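Local coordinates for putative fumarylpyruvate hydrolase (Burkholderia cenocepacia, PDB 4MAQ), which is a putative hydrolase of the fumarylacetoacetate hydrolase (FAH) family, built on a mixed beta-sheet fold, at residues H86-E90 with T173-G177; L108-Y114 with T157-A161. All coordinates share one frame. Where two conformers were deposited one is given. Numbering follows the deposited sequence.

Contact 1: H86-E90 with T173-G177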
ATOM      1  N   HIS B  86     -13.020   4.045  13.581  1.00  9.60           N
ATOM      2  CA  HIS B  86     -13.805   5.186  13.114  1.00 10.61           C
ATOM      3  C   HIS B  86     -14.251   5.047  11.671  1.00 10.41           C
ATOM      4  O   HIS B  86     -13.574   4.383  10.874  1.00 11.55           O
ATOM      5  CB  HIS B  86     -13.028   6.487  13.297  1.00 12.83           C
ATOM      6  CG  HIS B  86     -13.052   6.963  14.718  1.00 15.76           C
ATOM      7  ND1 HIS B  86     -13.031   8.295  15.064  1.00 23.11           N
ATOM      8  CD2 HIS B  86     -13.134   6.273  15.882  1.00 17.88           C
ATOM      9  CE1 HIS B  86     -13.069   8.405  16.381  1.00 23.50           C
ATOM     10  NE2 HIS B  86     -13.142   7.192  16.900  1.00 20.18           N
ATOM     11  N   HIS B  87     -15.361   5.714  11.339  1.00  9.87           N
ATOM     12  CA  HIS B  87     -15.891   5.762   9.968  1.00  9.38           C
ATOM     13  C   HIS B  87     -15.699   7.133   9.350  1.00  9.36           C
ATOM     14  O   HIS B  87     -15.831   8.148  10.032  1.00 10.55           O
ATOM     15  CB  HIS B  87     -17.408   5.458   9.950  1.00  9.85           C
ATOM     16  CG  HIS B  87     -18.234   6.365  10.830  1.00 10.06           C
ATOM     17  ND1 HIS B  87     -18.562   7.665  10.481  1.00 10.25           N
ATOM     18  CD2 HIS B  87     -18.782   6.159  12.053  1.00 11.46           C
ATOM     19  CE1 HIS B  87     -19.301   8.201  11.446  1.00 10.93           C
ATOM     20  NE2 HIS B  87     -19.423   7.317  12.422  1.00 12.68           N
ATOM     21  N   GLU B  88     -15.428   7.138   8.049  1.00  9.73           N
ATOM     22  CA  GLU B  88     -15.468   8.349   7.231  0.50  9.20           C
ATOM     23  C   GLU B  88     -16.087   8.006   5.882  1.00  8.85           C
ATOM     24  O   GLU B  88     -15.464   7.309   5.064  1.00  9.41           O
ATOM     25  CB  GLU B  88     -14.069   8.923   7.010  0.50 10.98           C
ATOM     26  CG  GLU B  88     -13.436   9.497   8.257  0.50 12.58           C
ATOM     27  CD  GLU B  88     -11.969   9.745   8.063  0.50 15.08           C
ATOM     28  OE1 GLU B  88     -11.621  10.426   7.083  0.50 20.17           O
ATOM     29  OE2 GLU B  88     -11.171   9.243   8.864  0.50 14.97           O
ATOM     30  N   ILE B  89     -17.307   8.495   5.637  1.00  8.05           N
ATOM     31  CA  ILE B  89     -17.986   8.277   4.343  1.00  8.70           C
ATOM     32  C   ILE B  89     -17.295   9.103   3.231  1.00  7.92           C
ATOM     33  O   ILE B  89     -16.989  10.282   3.438  1.00  8.86           O
ATOM     34  CB  ILE B  89     -19.484   8.685   4.441  1.00 10.01           C
ATOM     35  CG1 ILE B  89     -20.257   8.352   3.162  1.00 11.19           C
ATOM     36  CG2 ILE B  89     -19.687  10.163   4.793  1.00 10.64           C
ATOM     37  CD1 ILE B  89     -20.516   6.880   3.057  1.00 11.92           C
ATOM     38  N   GLU B  90     -17.077   8.503   2.056  1.00  7.76           N
ATOM     39  CA  GLU B  90     -16.358   9.191   0.957  1.00  8.12           C
ATOM     40  C   GLU B  90     -16.878   8.783  -0.405  1.00  7.56           C
ATOM     41  O   GLU B  90     -17.216   7.626  -0.606  1.00  8.68           O
ATOM     42  CB  GLU B  90     -14.860   8.904   1.035  1.00  9.12           C
ATOM     43  CG  GLU B  90     -14.336   9.145   2.437  1.00 10.46           C
ATOM     44  CD  GLU B  90     -12.870   9.436   2.571  1.00 11.10           C
ATOM     45  OE1 GLU B  90     -12.164   9.689   1.581  1.00 12.03           O
ATOM     46  OE2 GLU B  90     -12.461   9.455   3.749  1.00 12.84           O
ATOM     47  N   THR B 173     -28.234   9.372  11.846  1.00 12.28           N
ATOM     48  CA  THR B 173     -27.290  10.033  10.952  1.00 11.95           C
ATOM     49  C   THR B 173     -26.086  10.546  11.736  1.00 11.89           C
ATOM     50  O   THR B 173     -26.237  11.235  12.750  1.00 16.82           O
ATOM     51  CB  THR B 173     -27.972  11.196  10.218  1.00 15.49           C
ATOM     52  OG1 THR B 173     -29.076  10.682   9.472  1.00 21.77           O
ATOM     53  CG2 THR B 173     -26.990  11.882   9.264  1.00 18.16           C
ATOM     54  N   ARG B 174     -24.889  10.200  11.260  1.00 11.59           N
ATOM     55  CA  ARG B 174     -23.644  10.630  11.891  1.00 12.99           C
ATOM     56  C   ARG B 174     -22.868  11.577  10.997  1.00 12.51           C
ATOM     57  O   ARG B 174     -22.137  12.437  11.504  1.00 15.54           O
ATOM     58  CB  ARG B 174     -22.762   9.416  12.255  1.00 14.79           C
ATOM     59  CG  ARG B 174     -23.398   8.329  13.126  1.00 15.32           C
ATOM     60  CD  ARG B 174     -23.537   8.740  14.585  1.00 19.59           C
ATOM     61  NE  ARG B 174     -24.437   7.852  15.352  1.00 18.17           N
ATOM     62  CZ  ARG B 174     -24.066   6.757  16.032  1.00 17.42           C
ATOM     63  NH1 ARG B 174     -22.786   6.361  16.060  1.00 17.81           N
ATOM     64  NH2 ARG B 174     -24.988   6.045  16.686  1.00 20.65           N
ATOM     65  N   GLN B 175     -22.992  11.422   9.677  1.00 10.91           N
ATOM     66  CA  GLN B 175     -22.333  12.350   8.746  1.00 10.76           C
ATOM     67  C   GLN B 175     -23.317  12.753   7.685  1.00 11.09           C
ATOM     68  O   GLN B 175     -24.071  11.913   7.193  1.00 11.18           O
ATOM     69  CB  GLN B 175     -21.115  11.696   8.060  1.00 10.95           C
ATOM     70  CG  GLN B 175     -20.054  11.186   9.032  1.00 10.82           C
ATOM     71  CD  GLN B 175     -18.786  10.790   8.304  1.00  9.75           C
ATOM     72  OE1 GLN B 175     -18.550   9.603   8.048  1.00 10.39           O
ATOM     73  NE2 GLN B 175     -17.991  11.776   7.927  1.00 11.48           N
ATOM     74  N   GLN B 176     -23.319  14.031   7.314  1.00 12.91           N
ATOM     75  CA  GLN B 176     -24.156  14.494   6.221  1.00 13.62           C
ATOM     76  C   GLN B 176     -23.535  15.770   5.692  1.00 14.85           C
ATOM     77  O   GLN B 176     -23.428  16.774   6.403  1.00 22.64           O
ATOM     78  CB  GLN B 176     -25.597  14.744   6.685  1.00 15.29           C
ATOM     79  CG  GLN B 176     -26.602  15.073   5.599  1.00 20.75           C
ATOM     80  CD  GLN B 176     -27.996  15.096   6.169  1.00 27.82           C
ATOM     81  OE1 GLN B 176     -28.696  14.086   6.146  1.00 32.36           O
ATOM     82  NE2 GLN B 176     -28.394  16.239   6.726  1.00 35.98           N
ATOM     83  N   GLY B 177     -23.108  15.724   4.446  1.00 11.68           N
ATOM     84  CA  GLY B 177     -22.572  16.885   3.806  1.00 11.96           C
ATOM     85  C   GLY B 177     -22.940  16.891   2.343  1.00 11.54           C
ATOM     86  O   GLY B 177     -23.862  16.192   1.918  1.00 10.86           O
TER
HETATM   87  O   HOH W   1     -20.341   7.179  14.984  1.00 19.47           O
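This is packing between two sheets of the FAH fold. Strand 85-95 belongs to the large mixed sheet; strand 172-178 is, within this chain, an edge strand of a second mixed sheet. The axes of the two segments run 30° apart in direction, 8.2 Å from each other at closest approach. Arg174 opens the contact. Arg174 CB lies 3.8 Å from His87 CE1. Arg174 NH1 donates to a water (2.8 Å) that also lies 2.7 Å from His87 NE2, while Arg174 NE forms a salt bridge with Asp172. Arg174 and Gln175 both face Leu167 of the adjacent strand, a classic beta bulge, and both their CA-to-CB bonds point toward 86-90. Gln175 is the main link. Its extended side chain crosses the gap between the sheets, and its NE2 is held by Thr209 OG1. The amide oxygen accepts two hydrogen bonds: His87 ND1 donates to Gln175 OE1 at 3.1 Å, and the backbone Ile89 N donates to Gln175 OE1 at 2.9 Å.

Contact 2: L108-Y114 with T157-A161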
ATOM      1  N   LEU B 108     -10.938  14.446 -15.650  1.00 11.11           N
ATOM      2  CA  LEU B 108     -12.153  13.638 -15.673  1.00 11.24           C
ATOM      3  C   LEU B 108     -12.158  12.626 -16.820  1.00 11.61           C
ATOM      4  O   LEU B 108     -12.803  11.597 -16.707  1.00 11.45           O
ATOM      5  CB  LEU B 108     -13.411  14.521 -15.651  1.00 12.68           C
ATOM      6  CG  LEU B 108     -13.608  15.304 -14.343  1.00 11.87           C
ATOM      7  CD1 LEU B 108     -14.846  16.183 -14.457  1.00 13.45           C
ATOM      8  CD2 LEU B 108     -13.704  14.396 -13.122  1.00 11.58           C
ATOM      9  N   SER B 109     -11.410  12.885 -17.894  1.00 10.20           N
ATOM     10  CA  SER B 109     -11.306  11.900 -18.974  1.00 11.03           C
ATOM     11  C   SER B 109     -10.584  10.628 -18.564  1.00 11.28           C
ATOM     12  O   SER B 109     -10.653   9.629 -19.276  1.00 13.24           O
ATOM     13  CB  SER B 109     -10.644  12.469 -20.218  1.00 12.85           C
ATOM     14  OG  SER B 109      -9.237  12.519 -20.075  1.00 14.85           O
ATOM     15  N   HIS B 110      -9.877  10.685 -17.432  1.00 10.24           N
ATOM     16  CA  HIS B 110      -9.217   9.506 -16.873  1.00 10.35           C
ATOM     17  C   HIS B 110     -10.119   8.699 -15.969  1.00  9.69           C
ATOM     18  O   HIS B 110      -9.687   7.645 -15.476  1.00 10.74           O
ATOM     19  CB  HIS B 110      -7.959   9.922 -16.089  1.00 10.26           C
ATOM     20  CG  HIS B 110      -6.858  10.470 -16.963  1.00 10.31           C
ATOM     21  ND1 HIS B 110      -5.751   9.724 -17.322  1.00 11.23           N
ATOM     22  CD2 HIS B 110      -6.711  11.676 -17.568  1.00 12.12           C
ATOM     23  CE1 HIS B 110      -4.964  10.456 -18.093  1.00 12.47           C
ATOM     24  NE2 HIS B 110      -5.519  11.646 -18.252  1.00 12.91           N
ATOM     25  N   VAL B 111     -11.337   9.179 -15.712  1.00  9.13           N
ATOM     26  CA  VAL B 111     -12.219   8.506 -14.742  1.00  9.80           C
ATOM     27  C   VAL B 111     -13.107   7.470 -15.429  1.00  9.18           C
ATOM     28  O   VAL B 111     -13.829   7.804 -16.371  1.00 10.99           O
ATOM     29  CB  VAL B 111     -13.100   9.529 -14.000  1.00  9.11           C
ATOM     30  CG1 VAL B 111     -14.142   8.850 -13.123  1.00  9.60           C
ATOM     31  CG2 VAL B 111     -12.215  10.459 -13.177  1.00  9.69           C
ATOM     32  N   TRP B 112     -13.031   6.213 -14.981  1.00  7.83           N
ATOM     33  CA  TRP B 112     -13.944   5.165 -15.449  1.00  7.64           C
ATOM     34  C   TRP B 112     -15.326   5.296 -14.780  1.00  7.82           C
ATOM     35  O   TRP B 112     -16.350   5.114 -15.434  1.00  9.57           O
ATOM     36  CB  TRP B 112     -13.344   3.754 -15.183  1.00  9.03           C
ATOM     37  CG  TRP B 112     -14.268   2.728 -15.708  1.00  9.67           C
ATOM     38  CD1 TRP B 112     -14.362   2.289 -16.997  1.00 13.08           C
ATOM     39  CD2 TRP B 112     -15.352   2.122 -14.995  1.00 10.24           C
ATOM     40  NE1 TRP B 112     -15.393   1.412 -17.120  1.00 14.98           N
ATOM     41  CE2 TRP B 112     -16.044   1.300 -15.920  1.00 11.95           C
ATOM     42  CE3 TRP B 112     -15.802   2.178 -13.664  1.00 13.67           C
ATOM     43  CZ2 TRP B 112     -17.155   0.530 -15.561  1.00 14.45           C
ATOM     44  CZ3 TRP B 112     -16.927   1.411 -13.314  1.00 14.86           C
ATOM     45  CH2 TRP B 112     -17.572   0.596 -14.260  1.00 16.17           C
ATOM     46  N   GLY B 113     -15.362   5.550 -13.481  1.00  8.34           N
ATOM     47  CA  GLY B 113     -16.625   5.536 -12.761  1.00 10.07           C
ATOM     48  C   GLY B 113     -16.487   5.887 -11.312  1.00  7.67           C
ATOM     49  O   GLY B 113     -15.444   6.392 -10.873  1.00  8.50           O
ATOM     50  N   TYR B 114     -17.559   5.641 -10.567  1.00  8.46           N
ATOM     51  CA  TYR B 114     -17.673   6.102  -9.193  1.00  8.10           C
ATOM     52  C   TYR B 114     -18.303   5.054  -8.302  1.00  7.35           C
ATOM     53  O   TYR B 114     -19.154   4.278  -8.744  1.00 10.27           O
ATOM     54  CB  TYR B 114     -18.563   7.353  -9.132  1.00  8.78           C
ATOM     55  CG  TYR B 114     -17.931   8.515  -9.838  1.00  8.24           C
ATOM     56  CD1 TYR B 114     -18.172   8.726 -11.194  1.00  9.27           C
ATOM     57  CD2 TYR B 114     -17.081   9.400  -9.164  1.00  8.96           C
ATOM     58  CE1 TYR B 114     -17.579   9.767 -11.880  1.00  9.62           C
ATOM     59  CE2 TYR B 114     -16.466  10.452  -9.839  1.00  9.56           C
ATOM     60  CZ  TYR B 114     -16.716  10.636 -11.195  1.00  9.00           C
ATOM     61  OH  TYR B 114     -16.094  11.711 -11.812  1.00 10.53           O
ATOM     62  N   THR B 157     -23.508   7.878 -14.739  1.00 11.25           N
ATOM     63  CA  THR B 157     -23.705   8.816 -13.615  1.00 11.39           C
ATOM     64  C   THR B 157     -23.383  10.270 -13.939  1.00 10.29           C
ATOM     65  O   THR B 157     -23.779  11.172 -13.197  1.00 11.93           O
ATOM     66  CB  THR B 157     -22.816   8.423 -12.416  1.00 12.42           C
ATOM     67  OG1 THR B 157     -21.453   8.378 -12.846  1.00 12.49           O
ATOM     68  CG2 THR B 157     -23.203   7.049 -11.882  1.00 14.02           C
ATOM     69  N   GLY B 158     -22.631  10.485 -15.013  1.00 11.77           N
ATOM     70  CA  GLY B 158     -21.895  11.743 -15.159  1.00 12.06           C
ATOM     71  C   GLY B 158     -20.796  11.852 -14.103  1.00 10.25           C
ATOM     72  O   GLY B 158     -20.497  10.891 -13.411  1.00 11.65           O
ATOM     73  N   HIS B 159     -20.189  13.030 -13.994  1.00 11.87           N
ATOM     74  CA  HIS B 159     -19.141  13.272 -13.010  1.00 11.12           C
ATOM     75  C   HIS B 159     -19.771  14.081 -11.902  1.00 10.91           C
ATOM     76  O   HIS B 159     -19.903  15.282 -12.033  1.00 13.45           O
ATOM     77  CB  HIS B 159     -17.953  14.002 -13.654  1.00 10.99           C
ATOM     78  CG  HIS B 159     -17.266  13.208 -14.718  1.00 10.78           C
ATOM     79  ND1 HIS B 159     -16.570  12.046 -14.449  1.00 11.11           N
ATOM     80  CD2 HIS B 159     -17.191  13.392 -16.063  1.00 12.42           C
ATOM     81  CE1 HIS B 159     -16.082  11.555 -15.578  1.00 12.43           C
ATOM     82  NE2 HIS B 159     -16.445  12.349 -16.571  1.00 14.45           N
ATOM     83  N   PRO B 160     -20.171  13.420 -10.783  1.00 10.61           N
ATOM     84  CA  PRO B 160     -20.935  14.151  -9.769  1.00 11.15           C
ATOM     85  C   PRO B 160     -20.103  15.275  -9.163  1.00 12.69           C
ATOM     86  O   PRO B 160     -18.911  15.073  -8.858  1.00 15.36           O
ATOM     87  CB  PRO B 160     -21.249  13.070  -8.719  1.00 12.51           C
ATOM     88  CG  PRO B 160     -20.157  12.046  -8.904  1.00 12.26           C
ATOM     89  CD  PRO B 160     -19.963  12.012 -10.390  1.00 11.44           C
ATOM     90  N   ALA B 161     -20.730  16.429  -8.958  1.00 11.97           N
ATOM     91  CA  ALA B 161     -20.034  17.594  -8.372  1.00 13.54           C
ATOM     92  C   ALA B 161     -20.817  18.229  -7.230  1.00 12.24           C
ATOM     93  O   ALA B 161     -20.324  19.119  -6.561  1.00 16.32           O
ATOM     94  CB  ALA B 161     -19.688  18.620  -9.440  1.00 16.58           C
TER
HETATM   95  O   HOH W   2     -15.054  12.246 -19.145  1.00 23.50           O
HETATM   96  O   HOH W   3     -16.563  14.113 -10.226  1.00 15.64           O
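Here a 3-10 turn and the start of strand 111-122, in the large mixed sheet of the FAH fold, meet the loop between helix 154-157 and strand 164-169. It is packing at the surface. Tyr114 and His159 are central. The CA-to-CB bond of Tyr114 points toward the loop, that of His159 sideways. With chi1 m in both, and chi2 of 90° and -66°, the rings meet rim to rim, planes at 72° and centroids 5.8 Å apart. Tyr114 OH and His159 ND1 thus meet at the ring edges and share a hydrogen bond of 2.7 Å, in which either may be the donor. Each ring also has an aliphatic group over one face. Pro160 CD sits 3.6 Å from the Tyr114 ring centroid, and Leu108 CB sits 3.9 Å from the His159 ring centroid. Both are CH-pi contacts. Leu108, an mt rotamer, also brings its CD1 to 3.8 Å from His159 CG. Val111 CB lies 3.9 Å from His159 CE1.

Thr157 adopts chi1 p, so its OG1 can donate to Gly158 O at 2.7 Å. Gly158 leaves the helix with positive phi, which favours glycine. One water lies 2.9 Å from His159 NE2 and donates weakly to Leu108 O at 3.4 Å. Another lies 2.9 Å from Tyr114 OH and donates to Pro160 O, also at 2.9 Å.

Trp112 points away from the loop and packs on Val13 of the second subunit. Trp112 and Gly113 both face Ala94, a classic beta bulge against strand 85-95. Tyr114 rests on Leu91 and Val93 of that strand, while Leu108 and Val111 touch helix 186-196.

Contacts 1 and 2 share the large mixed sheet. Segment 86-90 lies on strand 85-95 and segment 108-114 reaches into strand 111-122, its antiparallel neighbour. Their centres are 22 Å apart and their nearest atoms about 8 Å, so they do not touch. Both segments of contact 2 lie in the chain between 86-90 and 173-177. The second segments are also close in sequence: the loop at 157-161 leads into strand 164-169, which pairs with strand 172-178. Contact 1 is buried, whereas contact 2 lies at the surface. There, segment 108-114 touches the second subunit through Trp112, whose CA-to-CB bond points away from 157-161.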